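Local coordinates for 3-keto-5-aminohexanoate cleavage protein (Burkholderia xenovorans LB400, PDB 3E02), which binds zinc and, as a TIM-barrel enzyme of the beta-keto acid cleavage family, probably cleaves 3-keto-5-aminohexanoate or a related beta-keto acid, at residues A[6-11]-A[252-257]; A[25-30]-A[52-57]; A[46-51]-A[82-87]; A[108-113]-A[165-170]; A[232-237]-A[258-263]. One frame throughout, in Å; residues are numbered along the deposited sequence.

Interaction 1: residues A[6-11]-A[252-257]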
# COMPACT_ATOMS: atom_id res chain seq x y z
N LYS A 6 9.36 -9.43 -20.63
CA LYS A 6 9.26 -10.80 -21.20
C LYS A 6 10.56 -11.59 -20.94
O LYS A 6 10.51 -12.77 -20.60
CB LYS A 6 8.98 -10.77 -22.70
CG LYS A 6 8.84 -12.15 -23.35
N LYS A 7 11.69 -10.92 -21.14
CA LYS A 7 13.00 -11.46 -20.82
C LYS A 7 13.60 -10.51 -19.78
O LYS A 7 13.54 -9.29 -19.95
CB LYS A 7 13.87 -11.53 -22.07
CG LYS A 7 13.32 -12.41 -23.18
CD LYS A 7 13.16 -13.88 -22.79
CE LYS A 7 12.72 -14.73 -23.97
NZ LYS A 7 12.34 -16.10 -23.51
N ILE A 8 14.17 -11.07 -18.72
CA ILE A 8 14.71 -10.30 -17.60
C ILE A 8 16.16 -9.89 -17.88
O ILE A 8 16.99 -10.74 -18.21
CB ILE A 8 14.65 -11.10 -16.27
CG1 ILE A 8 13.20 -11.39 -15.88
CG2 ILE A 8 15.36 -10.34 -15.13
CD1 ILE A 8 13.06 -12.36 -14.69
N ILE A 9 16.45 -8.61 -17.73
CA ILE A 9 17.82 -8.11 -17.84
C ILE A 9 18.49 -8.35 -16.49
O ILE A 9 18.03 -7.83 -15.46
CB ILE A 9 17.88 -6.60 -18.13
CG1 ILE A 9 17.20 -6.29 -19.47
CG2 ILE A 9 19.36 -6.09 -18.15
CD1 ILE A 9 17.12 -4.79 -19.78
N ILE A 10 19.57 -9.13 -16.49
CA ILE A 10 20.44 -9.28 -15.33
C ILE A 10 21.59 -8.30 -15.56
O ILE A 10 22.34 -8.42 -16.54
CB ILE A 10 21.06 -10.69 -15.18
CG1 ILE A 10 19.98 -11.75 -14.95
CG2 ILE A 10 22.09 -10.69 -14.00
CD1 ILE A 10 20.50 -13.19 -14.88
N THR A 11 21.69 -7.31 -14.68
CA THR A 11 22.80 -6.37 -14.68
C THR A 11 23.76 -6.86 -13.59
O THR A 11 23.32 -7.27 -12.51
CB THR A 11 22.37 -4.94 -14.38
OG1 THR A 11 21.46 -4.48 -15.40
CG2 THR A 11 23.59 -3.97 -14.33
N GLY A 252 9.78 -7.17 -13.13
CA GLY A 252 10.95 -6.31 -13.24
C GLY A 252 12.23 -7.04 -13.57
O GLY A 252 12.26 -8.27 -13.80
N ASN A 253 13.30 -6.25 -13.59
CA ASN A 253 14.64 -6.68 -13.92
C ASN A 253 15.51 -6.70 -12.65
O ASN A 253 15.09 -6.24 -11.58
CB ASN A 253 15.20 -5.76 -15.00
CG ASN A 253 14.33 -5.79 -16.25
OD1 ASN A 253 14.43 -6.72 -17.05
ND2 ASN A 253 13.47 -4.79 -16.41
N VAL A 254 16.71 -7.25 -12.78
CA VAL A 254 17.54 -7.54 -11.61
C VAL A 254 18.97 -7.06 -11.76
O VAL A 254 19.55 -7.12 -12.85
CB VAL A 254 17.54 -9.08 -11.28
CG1 VAL A 254 16.10 -9.61 -11.09
CG2 VAL A 254 18.27 -9.89 -12.33
N ARG A 255 19.51 -6.56 -10.66
CA ARG A 255 20.91 -6.17 -10.56
C ARG A 255 21.54 -6.91 -9.38
O ARG A 255 21.02 -6.84 -8.26
CB ARG A 255 21.06 -4.67 -10.38
CG ARG A 255 22.45 -4.26 -9.92
CD ARG A 255 22.72 -2.79 -10.14
NE ARG A 255 23.72 -2.31 -9.20
CZ ARG A 255 24.24 -1.10 -9.18
NH1 ARG A 255 23.97 -0.21 -10.14
NH2 ARG A 255 25.08 -0.79 -8.22
N VAL A 256 22.64 -7.61 -9.65
CA VAL A 256 23.44 -8.29 -8.62
C VAL A 256 24.87 -7.82 -8.84
O VAL A 256 25.10 -6.96 -9.71
CB VAL A 256 23.30 -9.84 -8.65
CG1 VAL A 256 21.83 -10.26 -8.38
CG2 VAL A 256 23.80 -10.42 -9.97
N GLY A 257 25.79 -8.31 -8.02
CA GLY A 257 27.20 -8.00 -8.14
C GLY A 257 27.88 -7.63 -6.84
O GLY A 257 27.22 -7.22 -5.87
O HOH W 1 18.90 -4.86 -14.58

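Interaction 2: residues A[25-30]-A[52-57]. With ZN (zinc ion), chain B; EDO (1,2-ethanediol), chain I.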
# COMPACT_ATOMS: atom_id res chain seq x y z
N PRO A 25 38.74 -10.45 0.02
CA PRO A 25 39.87 -10.63 -0.90
C PRO A 25 39.42 -10.82 -2.36
O PRO A 25 40.25 -10.83 -3.25
CB PRO A 25 40.54 -11.91 -0.38
CG PRO A 25 39.47 -12.68 0.25
CD PRO A 25 38.51 -11.66 0.83
N TYR A 26 38.11 -10.98 -2.59
CA TYR A 26 37.53 -11.20 -3.91
C TYR A 26 36.97 -9.92 -4.56
O TYR A 26 36.37 -10.00 -5.64
CB TYR A 26 36.44 -12.27 -3.81
CG TYR A 26 36.88 -13.50 -3.04
CD1 TYR A 26 37.87 -14.35 -3.56
CD2 TYR A 26 36.30 -13.84 -1.82
CE1 TYR A 26 38.29 -15.51 -2.87
CE2 TYR A 26 36.71 -14.99 -1.11
CZ TYR A 26 37.70 -15.81 -1.64
OH TYR A 26 38.10 -16.94 -0.95
N LEU A 27 37.17 -8.76 -3.92
CA LEU A 27 36.72 -7.48 -4.49
C LEU A 27 37.57 -7.21 -5.74
O LEU A 27 38.79 -7.14 -5.62
CB LEU A 27 36.90 -6.34 -3.49
CG LEU A 27 36.40 -4.95 -3.91
CD1 LEU A 27 34.89 -4.94 -3.99
CD2 LEU A 27 36.90 -3.88 -2.95
N PRO A 28 36.95 -7.09 -6.94
CA PRO A 28 37.77 -6.79 -8.13
C PRO A 28 38.39 -5.39 -8.07
O PRO A 28 37.66 -4.42 -7.87
CB PRO A 28 36.76 -6.90 -9.28
CG PRO A 28 35.63 -7.69 -8.71
CD PRO A 28 35.53 -7.23 -7.32
N ILE A 29 39.70 -5.30 -8.25
CA ILE A 29 40.43 -4.04 -8.11
C ILE A 29 41.11 -3.59 -9.40
O ILE A 29 40.86 -2.49 -9.89
CB ILE A 29 41.46 -4.14 -6.95
CG1 ILE A 29 40.72 -4.19 -5.60
CG2 ILE A 29 42.43 -2.94 -6.93
CD1 ILE A 29 41.60 -4.49 -4.41
N THR A 30 41.98 -4.45 -9.92
CA THR A 30 42.77 -4.09 -11.11
C THR A 30 41.92 -4.15 -12.37
O THR A 30 40.88 -4.84 -12.39
CB THR A 30 43.98 -5.01 -11.32
OG1 THR A 30 43.53 -6.34 -11.59
CG2 THR A 30 44.90 -5.01 -10.10
N HIS A 52 32.74 0.55 -12.45
CA HIS A 52 33.55 1.56 -11.78
C HIS A 52 35.00 1.12 -11.94
O HIS A 52 35.29 -0.06 -12.19
CB HIS A 52 33.30 1.60 -10.27
CG HIS A 52 31.95 2.08 -9.86
ND1 HIS A 52 31.77 3.13 -8.98
CD2 HIS A 52 30.71 1.63 -10.17
CE1 HIS A 52 30.47 3.31 -8.78
NE2 HIS A 52 29.81 2.41 -9.49
N ALA A 53 35.92 2.08 -11.74
CA ALA A 53 37.36 1.83 -11.76
C ALA A 53 37.88 2.06 -10.35
O ALA A 53 37.28 2.80 -9.55
CB ALA A 53 38.08 2.79 -12.74
N ARG A 54 39.03 1.44 -10.08
CA ARG A 54 39.74 1.56 -8.82
C ARG A 54 41.23 1.69 -9.09
O ARG A 54 41.74 1.16 -10.08
CB ARG A 54 39.50 0.32 -7.96
CG ARG A 54 38.10 0.17 -7.43
CD ARG A 54 37.95 -1.11 -6.62
NE ARG A 54 36.59 -1.24 -6.10
CZ ARG A 54 36.14 -0.71 -4.96
NH1 ARG A 54 36.89 0.05 -4.20
NH2 ARG A 54 34.87 -0.92 -4.60
N ASP A 55 41.91 2.37 -8.17
CA ASP A 55 43.37 2.48 -8.19
C ASP A 55 43.88 1.03 -8.17
O ASP A 55 43.53 0.28 -7.24
CB ASP A 55 43.85 3.25 -6.96
CG ASP A 55 45.36 3.39 -6.90
OD1 ASP A 55 46.07 2.37 -6.83
OD2 ASP A 55 45.82 4.53 -6.87
N PRO A 56 44.67 0.62 -9.20
CA PRO A 56 45.15 -0.79 -9.27
C PRO A 56 46.01 -1.30 -8.10
O PRO A 56 46.06 -2.50 -7.88
CB PRO A 56 45.96 -0.82 -10.57
CG PRO A 56 45.54 0.36 -11.33
CD PRO A 56 45.16 1.40 -10.35
N LEU A 57 46.66 -0.40 -7.37
CA LEU A 57 47.54 -0.78 -6.25
C LEU A 57 46.83 -0.88 -4.91
O LEU A 57 47.13 -1.78 -4.15
CB LEU A 57 48.70 0.20 -6.14
CG LEU A 57 49.66 0.20 -7.34
CD1 LEU A 57 50.74 1.22 -7.11
CD2 LEU A 57 50.29 -1.16 -7.60
ZN ZN B . 27.66 2.06 -9.17
C1 EDO I . 46.28 -4.85 -5.70
O1 EDO I . 45.52 -5.05 -6.90
C2 EDO I . 45.32 -4.78 -4.53
O2 EDO I . 44.58 -6.01 -4.47
O HOH W 2 40.63 -0.50 -11.94
O HOH W 3 26.89 4.37 -9.85
O HOH W 4 25.32 2.38 -8.63
O HOH W 5 27.53 3.47 -7.48

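Interaction 3: residues A[46-51]-A[82-87]. With ZN (zinc ion), chain B.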
# COMPACT_ATOMS: atom_id res chain seq x y z
N ALA A 46 24.75 -12.33 -17.40
CA ALA A 46 24.60 -10.88 -17.30
C ALA A 46 24.55 -10.22 -18.69
O ALA A 46 25.51 -10.34 -19.46
CB ALA A 46 25.73 -10.27 -16.48
N ALA A 47 23.43 -9.59 -19.01
CA ALA A 47 23.25 -8.84 -20.27
C ALA A 47 23.94 -7.47 -20.23
O ALA A 47 24.29 -6.91 -21.29
CB ALA A 47 21.75 -8.65 -20.59
N MSE A 48 24.11 -6.91 -19.02
CA MSE A 48 24.71 -5.60 -18.81
C MSE A 48 25.69 -5.63 -17.63
O MSE A 48 25.44 -6.31 -16.63
CB MSE A 48 23.60 -4.56 -18.59
CG MSE A 48 24.09 -3.12 -18.37
SE MSE A 48 22.78 -1.76 -18.86
CE MSE A 48 21.51 -2.08 -17.55
N LEU A 49 26.80 -4.91 -17.78
CA LEU A 49 27.83 -4.78 -16.76
C LEU A 49 27.90 -3.33 -16.34
O LEU A 49 28.10 -2.47 -17.20
CB LEU A 49 29.19 -5.22 -17.31
CG LEU A 49 29.27 -6.66 -17.80
CD1 LEU A 49 30.62 -6.90 -18.45
CD2 LEU A 49 29.02 -7.64 -16.65
N HIS A 50 27.68 -3.06 -15.05
CA HIS A 50 27.76 -1.72 -14.47
C HIS A 50 29.18 -1.60 -13.90
O HIS A 50 29.59 -2.38 -13.03
CB HIS A 50 26.66 -1.50 -13.43
CG HIS A 50 26.81 -0.25 -12.65
ND1 HIS A 50 26.49 1.00 -13.14
CD2 HIS A 50 27.30 -0.05 -11.41
CE1 HIS A 50 26.75 1.91 -12.22
NE2 HIS A 50 27.23 1.30 -11.15
N LEU A 51 29.92 -0.60 -14.38
CA LEU A 51 31.35 -0.50 -14.13
C LEU A 51 31.86 0.77 -13.45
O LEU A 51 31.48 1.87 -13.83
CB LEU A 51 32.05 -0.61 -15.48
CG LEU A 51 31.80 -1.89 -16.29
CD1 LEU A 51 32.33 -1.73 -17.72
CD2 LEU A 51 32.40 -3.11 -15.60
N ILE A 82 26.26 -5.20 -22.58
CA ILE A 82 26.16 -3.74 -22.62
C ILE A 82 27.05 -3.20 -21.49
O ILE A 82 26.93 -3.66 -20.36
CB ILE A 82 24.73 -3.23 -22.37
CG1 ILE A 82 23.75 -3.74 -23.43
CG2 ILE A 82 24.72 -1.70 -22.33
CD1 ILE A 82 22.29 -3.42 -23.14
N LEU A 83 27.92 -2.25 -21.80
CA LEU A 83 28.82 -1.68 -20.79
C LEU A 83 28.21 -0.38 -20.30
O LEU A 83 28.06 0.56 -21.05
CB LEU A 83 30.24 -1.52 -21.34
CG LEU A 83 30.80 -2.80 -21.97
CD1 LEU A 83 32.27 -2.62 -22.39
CD2 LEU A 83 30.65 -4.03 -21.06
N ASN A 84 27.83 -0.39 -19.02
CA ASN A 84 27.17 0.70 -18.31
C ASN A 84 28.26 1.37 -17.43
O ASN A 84 28.85 0.70 -16.56
CB ASN A 84 25.98 0.08 -17.54
CG ASN A 84 25.32 0.99 -16.53
OD1 ASN A 84 25.81 2.05 -16.17
ND2 ASN A 84 24.18 0.52 -16.03
N ILE A 85 28.50 2.66 -17.69
CA ILE A 85 29.52 3.45 -16.98
C ILE A 85 28.89 4.30 -15.87
O ILE A 85 27.89 5.01 -16.08
CB ILE A 85 30.30 4.40 -17.94
CG1 ILE A 85 30.86 3.64 -19.16
CG2 ILE A 85 31.44 5.12 -17.20
CD1 ILE A 85 31.76 2.45 -18.83
N THR A 86 29.50 4.23 -14.68
CA THR A 86 29.03 5.01 -13.56
C THR A 86 29.32 6.50 -13.76
O THR A 86 30.35 6.88 -14.34
CB THR A 86 29.69 4.58 -12.21
OG1 THR A 86 29.11 5.35 -11.15
CG2 THR A 86 31.21 4.80 -12.22
N THR A 87 28.35 7.32 -13.37
CA THR A 87 28.54 8.77 -13.25
C THR A 87 28.43 9.13 -11.75
O THR A 87 28.35 10.30 -11.44
CB THR A 87 27.55 9.58 -14.08
OG1 THR A 87 26.24 9.43 -13.53
CG2 THR A 87 27.57 9.17 -15.55
ZN ZN B . 27.66 2.06 -9.17
O HOH W 3 26.89 4.37 -9.85
O HOH W 4 25.32 2.38 -8.63
O HOH W 5 27.53 3.47 -7.48

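Interaction 4: residues A[108-113]-A[165-170]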
# COMPACT_ATOMS: atom_id res chain seq x y z
N GLU A 108 26.94 3.11 -24.40
CA GLU A 108 25.53 2.88 -24.70
C GLU A 108 24.65 3.23 -23.50
O GLU A 108 23.50 3.69 -23.68
CB GLU A 108 25.27 1.42 -25.04
CG GLU A 108 25.89 0.95 -26.32
CD GLU A 108 25.44 -0.43 -26.64
OE1 GLU A 108 24.39 -0.56 -27.31
OE2 GLU A 108 26.12 -1.37 -26.22
N VAL A 109 25.17 2.98 -22.29
CA VAL A 109 24.46 3.25 -21.05
C VAL A 109 25.38 3.89 -20.00
O VAL A 109 26.57 3.60 -19.93
CB VAL A 109 23.82 1.95 -20.48
CG1 VAL A 109 23.08 2.23 -19.16
CG2 VAL A 109 22.87 1.30 -21.51
N ALA A 110 24.81 4.83 -19.24
CA ALA A 110 25.48 5.43 -18.09
C ALA A 110 24.49 5.49 -16.94
O ALA A 110 23.29 5.66 -17.17
CB ALA A 110 26.00 6.84 -18.41
N SER A 111 24.98 5.35 -15.71
CA SER A 111 24.12 5.48 -14.54
C SER A 111 23.81 6.97 -14.36
O SER A 111 24.58 7.82 -14.79
CB SER A 111 24.74 4.86 -13.27
OG SER A 111 25.91 5.53 -12.88
N MSE A 112 22.65 7.27 -13.77
CA MSE A 112 22.22 8.65 -13.54
C MSE A 112 21.49 8.69 -12.21
O MSE A 112 20.36 8.23 -12.11
CB MSE A 112 21.32 9.11 -14.70
CG MSE A 112 20.73 10.52 -14.66
SE MSE A 112 22.06 11.92 -14.62
CE MSE A 112 23.17 11.44 -16.22
N ASN A 113 22.15 9.22 -11.19
CA ASN A 113 21.59 9.29 -9.84
C ASN A 113 20.54 10.40 -9.80
O ASN A 113 20.84 11.54 -10.15
CB ASN A 113 22.71 9.47 -8.84
CG ASN A 113 23.66 8.27 -8.85
OD1 ASN A 113 23.26 7.17 -8.50
ND2 ASN A 113 24.90 8.47 -9.32
N SER A 165 25.56 12.35 -26.97
CA SER A 165 26.29 11.23 -27.60
C SER A 165 25.41 9.96 -27.78
O SER A 165 25.95 8.91 -28.15
CB SER A 165 27.54 10.90 -26.77
OG SER A 165 27.21 10.51 -25.45
N GLY A 166 24.10 10.05 -27.53
CA GLY A 166 23.16 8.92 -27.69
C GLY A 166 23.07 7.94 -26.53
O GLY A 166 22.46 6.86 -26.65
N THR A 167 23.64 8.32 -25.40
CA THR A 167 23.63 7.48 -24.19
C THR A 167 22.23 7.33 -23.64
O THR A 167 21.49 8.30 -23.62
CB THR A 167 24.48 8.14 -23.08
OG1 THR A 167 25.75 8.51 -23.61
CG2 THR A 167 24.66 7.20 -21.88
N ARG A 168 21.88 6.11 -23.22
CA ARG A 168 20.62 5.84 -22.50
C ARG A 168 20.99 5.73 -21.03
O ARG A 168 22.07 5.25 -20.68
CB ARG A 168 19.93 4.55 -22.97
CG ARG A 168 19.66 4.43 -24.46
CD ARG A 168 19.10 5.68 -25.08
NE ARG A 168 17.86 6.11 -24.44
CZ ARG A 168 16.62 5.94 -24.90
NH1 ARG A 168 16.38 5.33 -26.05
NH2 ARG A 168 15.60 6.40 -24.21
N PHE A 169 20.10 6.16 -20.15
CA PHE A 169 20.40 6.14 -18.72
C PHE A 169 19.75 5.08 -17.88
O PHE A 169 18.61 4.68 -18.14
CB PHE A 169 20.08 7.50 -18.09
CG PHE A 169 20.79 8.64 -18.74
CD1 PHE A 169 22.19 8.73 -18.68
CD2 PHE A 169 20.08 9.62 -19.43
CE1 PHE A 169 22.87 9.78 -19.31
CE2 PHE A 169 20.76 10.68 -20.06
CZ PHE A 169 22.15 10.76 -20.00
N GLU A 170 20.52 4.62 -16.90
CA GLU A 170 20.06 3.72 -15.84
C GLU A 170 19.75 4.75 -14.74
O GLU A 170 20.68 5.25 -14.10
CB GLU A 170 21.16 2.72 -15.42
CG GLU A 170 20.83 1.72 -14.26
CD GLU A 170 22.07 1.08 -13.59
OE1 GLU A 170 23.21 1.51 -13.83
OE2 GLU A 170 21.92 0.15 -12.76
O HOH W 6 22.71 4.19 -26.20

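Interaction 5: residues A[232-237]-A[258-263]. With ZN (zinc ion), chain B; EDO (1,2-ethanediol), chain D; EDO (1,2-ethanediol), chain F.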
# COMPACT_ATOMS: atom_id res chain seq x y z
N SER A 232 13.93 -1.99 -12.48
CA SER A 232 15.08 -2.79 -12.09
C SER A 232 15.27 -2.54 -10.59
O SER A 232 14.84 -1.50 -10.04
CB SER A 232 16.32 -2.48 -12.91
OG SER A 232 17.36 -3.42 -12.62
N VAL A 233 15.89 -3.50 -9.91
CA VAL A 233 16.08 -3.44 -8.47
C VAL A 233 17.48 -3.92 -8.06
O VAL A 233 18.01 -4.87 -8.65
CB VAL A 233 15.01 -4.31 -7.73
CG1 VAL A 233 15.33 -4.47 -6.25
CG2 VAL A 233 13.58 -3.73 -7.91
N LEU A 234 18.07 -3.22 -7.10
CA LEU A 234 19.28 -3.66 -6.40
C LEU A 234 19.00 -3.47 -4.92
O LEU A 234 18.23 -2.56 -4.53
CB LEU A 234 20.53 -2.88 -6.82
CG LEU A 234 20.87 -1.54 -6.17
CD1 LEU A 234 21.57 -1.72 -4.80
CD2 LEU A 234 21.74 -0.70 -7.08
N ALA A 235 19.61 -4.30 -4.08
CA ALA A 235 19.53 -4.13 -2.62
C ALA A 235 20.86 -4.48 -2.00
O ALA A 235 21.58 -5.35 -2.51
CB ALA A 235 18.38 -4.92 -2.02
N ALA A 236 21.21 -3.77 -0.93
CA ALA A 236 22.50 -3.93 -0.26
C ALA A 236 22.62 -5.23 0.55
O ALA A 236 21.66 -5.65 1.21
CB ALA A 236 22.76 -2.71 0.66
N GLY A 237 23.80 -5.84 0.49
CA GLY A 237 24.16 -6.99 1.30
C GLY A 237 23.20 -8.15 1.30
O GLY A 237 22.82 -8.63 0.23
N LEU A 258 29.21 -7.79 -6.83
CA LEU A 258 30.04 -7.48 -5.66
C LEU A 258 30.03 -6.00 -5.26
O LEU A 258 30.41 -5.68 -4.14
CB LEU A 258 31.47 -8.00 -5.82
CG LEU A 258 31.63 -9.52 -6.01
CD1 LEU A 258 33.12 -9.91 -6.05
CD2 LEU A 258 30.96 -10.31 -4.93
N GLU A 259 29.63 -5.12 -6.17
CA GLU A 259 29.40 -3.71 -5.81
C GLU A 259 28.35 -3.55 -4.70
O GLU A 259 28.51 -2.69 -3.84
CB GLU A 259 28.92 -2.93 -7.03
CG GLU A 259 28.35 -1.54 -6.72
CD GLU A 259 28.35 -0.58 -7.86
OE1 GLU A 259 28.89 -0.87 -8.93
OE2 GLU A 259 27.86 0.52 -7.61
N ASP A 260 27.31 -4.39 -4.74
CA ASP A 260 26.13 -4.30 -3.86
C ASP A 260 26.15 -5.23 -2.68
O ASP A 260 25.65 -4.88 -1.62
CB ASP A 260 24.86 -4.58 -4.69
CG ASP A 260 24.67 -3.63 -5.84
OD1 ASP A 260 25.19 -2.51 -5.79
OD2 ASP A 260 23.99 -3.99 -6.82
N SER A 261 26.68 -6.44 -2.89
CA SER A 261 26.85 -7.40 -1.81
C SER A 261 28.11 -8.22 -2.00
O SER A 261 28.33 -8.75 -3.08
CB SER A 261 25.69 -8.38 -1.76
OG SER A 261 25.92 -9.32 -0.72
N LEU A 262 28.90 -8.37 -0.95
CA LEU A 262 30.11 -9.21 -1.01
C LEU A 262 29.84 -10.70 -0.77
O LEU A 262 30.79 -11.49 -0.77
CB LEU A 262 31.13 -8.70 0.01
CG LEU A 262 31.68 -7.29 -0.23
CD1 LEU A 262 32.54 -6.87 0.97
CD2 LEU A 262 32.46 -7.24 -1.54
N TYR A 263 28.58 -11.09 -0.61
CA TYR A 263 28.19 -12.44 -0.20
C TYR A 263 27.44 -13.23 -1.27
O TYR A 263 26.63 -12.65 -2.01
CB TYR A 263 27.35 -12.32 1.10
CG TYR A 263 28.19 -11.68 2.18
CD1 TYR A 263 29.07 -12.44 2.93
CD2 TYR A 263 28.18 -10.28 2.38
CE1 TYR A 263 29.93 -11.85 3.89
CE2 TYR A 263 29.03 -9.68 3.34
CZ TYR A 263 29.90 -10.47 4.08
OH TYR A 263 30.73 -9.91 5.02
ZN ZN B . 27.66 2.06 -9.17
C1 EDO D . 25.59 0.39 -4.33
O1 EDO D . 25.10 -0.73 -3.59
C2 EDO D . 24.50 1.45 -4.44
O2 EDO D . 25.05 2.70 -4.87
C1 EDO F . 30.58 -5.53 4.65
O1 EDO F . 29.71 -6.58 5.07
C2 EDO F . 30.15 -4.22 5.30
O2 EDO F . 29.31 -3.48 4.39
O HOH W 7 23.95 -11.10 -0.17
O HOH W 3 26.89 4.37 -9.85
O HOH W 4 25.32 2.38 -8.63
O HOH W 5 27.53 3.47 -7.48

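Interaction 1: residues A[6-11]-A[252-257]
Asn253 meets Ile9 through its side chain: the amide OD1 accepts from Ile9 N at 2.8 Å, with the N-H pointing almost straight at it (175°). With CG turned beside the backbone N (chi1 -59°), the amide reaches the spot where a backbone carbonyl would otherwise continue the ladder. Regular parallel pairing then takes over. Val254 N donates to Ile9 O at 3.0 Å, Thr11 N to Val254 O at 2.8 Å, and Val256 N to Thr11 O at 3.0 Å. Water 1 adds a second donor to Val254 O, at 2.9 Å, and also bonds Thr11 OG1. Ile10 and Val254, toward helices 240-249 and 273-286, lie side by side, Ile10 CG1 3.6 Å from Val254 CG2. Thr11 and Arg255 point instead to the interior, Arg255 running off to a salt bridge with Asp260. In a second shell, Leu231 O receives Asn253 ND2, so this one amide links the lead-in to strand 10-13 with the start of strand 253-256 and with strand 229-235. Strands 10-13 and 253-256 are first and last of the TIM barrel, so its closure rests on backbone pairing extended at one end by a side-chain carbonyl.

Interaction 2: residues A[25-30]-A[52-57]
Over one face of the Arg54 guanidinium sits Leu27 CD2, 3.8 Å above the plane and centred on it, the two side chains crossing at about a right angle. The guanidinium's N-H groups are taken up by oxygens outside the two segments: NE by Thr15 OG1, NH1 by Gly59 O and NH2 by His19 O, which together fix its rotation. Pro28 O, also bonded to Thr15 OG1, approaches the group obliquely and lies 3.6 Å from Arg54 CD. The Arg54 chain is extended up to NE, and the plane turns roughly square to it at the last torsion (chi4 -86°), which presents the face to the leucine. Residues 25-30 form the loop leading from strand 10-13 into helix 31-44, N-capped by Thr30, and residues 52-57 leave strand 48-54; both thus belong to the first beta-alpha-beta crossover of the TIM barrel. The backbones are joined by water 2, which donates to Ile29 O at 2.9 Å and accepts from Arg54 N at 3.1 Å. Further out, Ile29 CG2 rests 3.4 Å from Asp55 O and Thr30 CG2 3.5 Å from Pro56 O. Asp55 OD1 accepts from Leu57 N in an Asx turn. At the inner end of the same segment, His52 NE2 binds zinc at 2.2 Å, sharing the metal with His50, Glu259 and three waters.

Interaction 3: residues A[46-51]-A[82-87]
His50 and Asn84 face each other on adjacent parallel strands of the TIM barrel, 48-54 and 82-85, at the zinc site toward its C-terminal end. His50 NE2 binds the metal at 2.2 Å, while ND1, on the other side of the ring, gives a weak hydrogen bond to Asn84 OD1 at 3.3 Å. The oxygen lies at the edge of the imidazole, near its plane, though the amide itself is turned 82° from the ring. Both CG atoms stand anti to their backbone N (chi1 170° and 169°), which sends both groups inward from the same face. Asn84 ND2 donates to Glu170 OE1, at least in one of the two conformers of that glutamate. Beneath, the ladder alternates between the strands: Leu49 N donates to Ile82 O at 2.9 Å and Asn84 N to Leu49 O at 2.8 Å. On the reverse face, Leu49 CD1 packs 3.9 Å from Leu83 CD2. Just beyond the end of strand 82-85, Thr86 OG1 bonds water 3 at 2.8 Å, itself a zinc ligand. Segment 82-87 therefore gives no metal ligand but a second shell, consistent with steadying the imidazole weakly at ND1 and a metal-bound water through Thr86.

Interaction 4: residues A[108-113]-A[165-170]
Glu108 O accepts from Arg168 N at 2.9 Å, and water 6, donating to both Glu108 O and Gly166 O, adds a second link there. Val109 CA-H points at Arg168 O, 3.1 Å away, and that same oxygen takes Ala110 N at 3.1 Å. Ala110 touches Thr167 CG2 with its methyl, while Ala110 O receives Glu170 N at 3.0 Å and also lies at the edge of the Phe169 ring, in its plane. Ser111 turns to the opposite face, beside the Glu170 side chain in the conformer described. The backbone N-H of Met112, a selenomethionine, reaches Glu170 O, with N 2.8 Å from O. Its chain bends at chi2 and chi3 (61° and 53°) over Phe169: CE stands over the ring face, 4.0 Å from the centroid in a CH-pi contact, with SE farther out at 5.3 Å, a Met-aromatic contact. Ala110, Met112 and Phe169 thus line the hydrophobic side, Val109, Ser111 and Glu170 the side toward zinc-binding His50, as in neighbouring parallel strands of a TIM barrel.

Interaction 5: residues A[232-237]-A[258-263]
Leu234 lies across the carboxylate of Asp260 at about a right angle, with CB 3.6 Å from OD2 and CD1 3.8 Å from CG. The leucine's CG occupies the crowded position between backbone N and carbonyl carbon (chi1 84°), which stands both methyl branches up against the acid. Asp260 OD2 is paired with Arg255 in a salt bridge; OD1 accepts from O1 of an ethanediol, probably a crystallisation additive, at 2.8 Å. The direct backbone link is Gly237 N to Asp260 O, 3.0 Å and nearly straight (172°), the donor tilted out of the carbonyl plane. The Gly237 carbonyl shares water 7 with Ser261 OG, 2.7 Å from each. Ser261 OG also accepts from Tyr263 N, closing an ST turn. Ala235 O, by contrast, is buried here with no polar partner in the model. The preceding Glu259 extends its side chain further into the same interior, OE2 binding zinc at 2.2 Å. The contact thus fastens the metal-carrying loop after strand 253-256 to the turn just after strand 229-235. Helix 240-249 touches Asp260 and Ser261 through Gln240, while strands 195-201 and 253-256 flank Leu234.

Overall arrangement
Interactions 1, 3 and 4 are buried pairings of parallel strands in one barrel, built on backbone ladders with metal-site and charged groups, among some apolar residues, on the inner face and largely apolar side chains toward the helices. Interactions 2 and 5 join loops to strand ends: less surface meets, interaction 2 is only partly buried, and water or a single backbone bond replaces the ladder. Interactions 2, 3 and 5 each deliver one zinc ligand; 2 and 3 share strand 48-54. Interactions 1 and 4 add second-shell charges, with Arg255 salt-bridged to Asp260 of interaction 5 and weakly paired with Glu170 of interaction 4. Interactions 4 and 5 lie on opposite sides of the chain's centre.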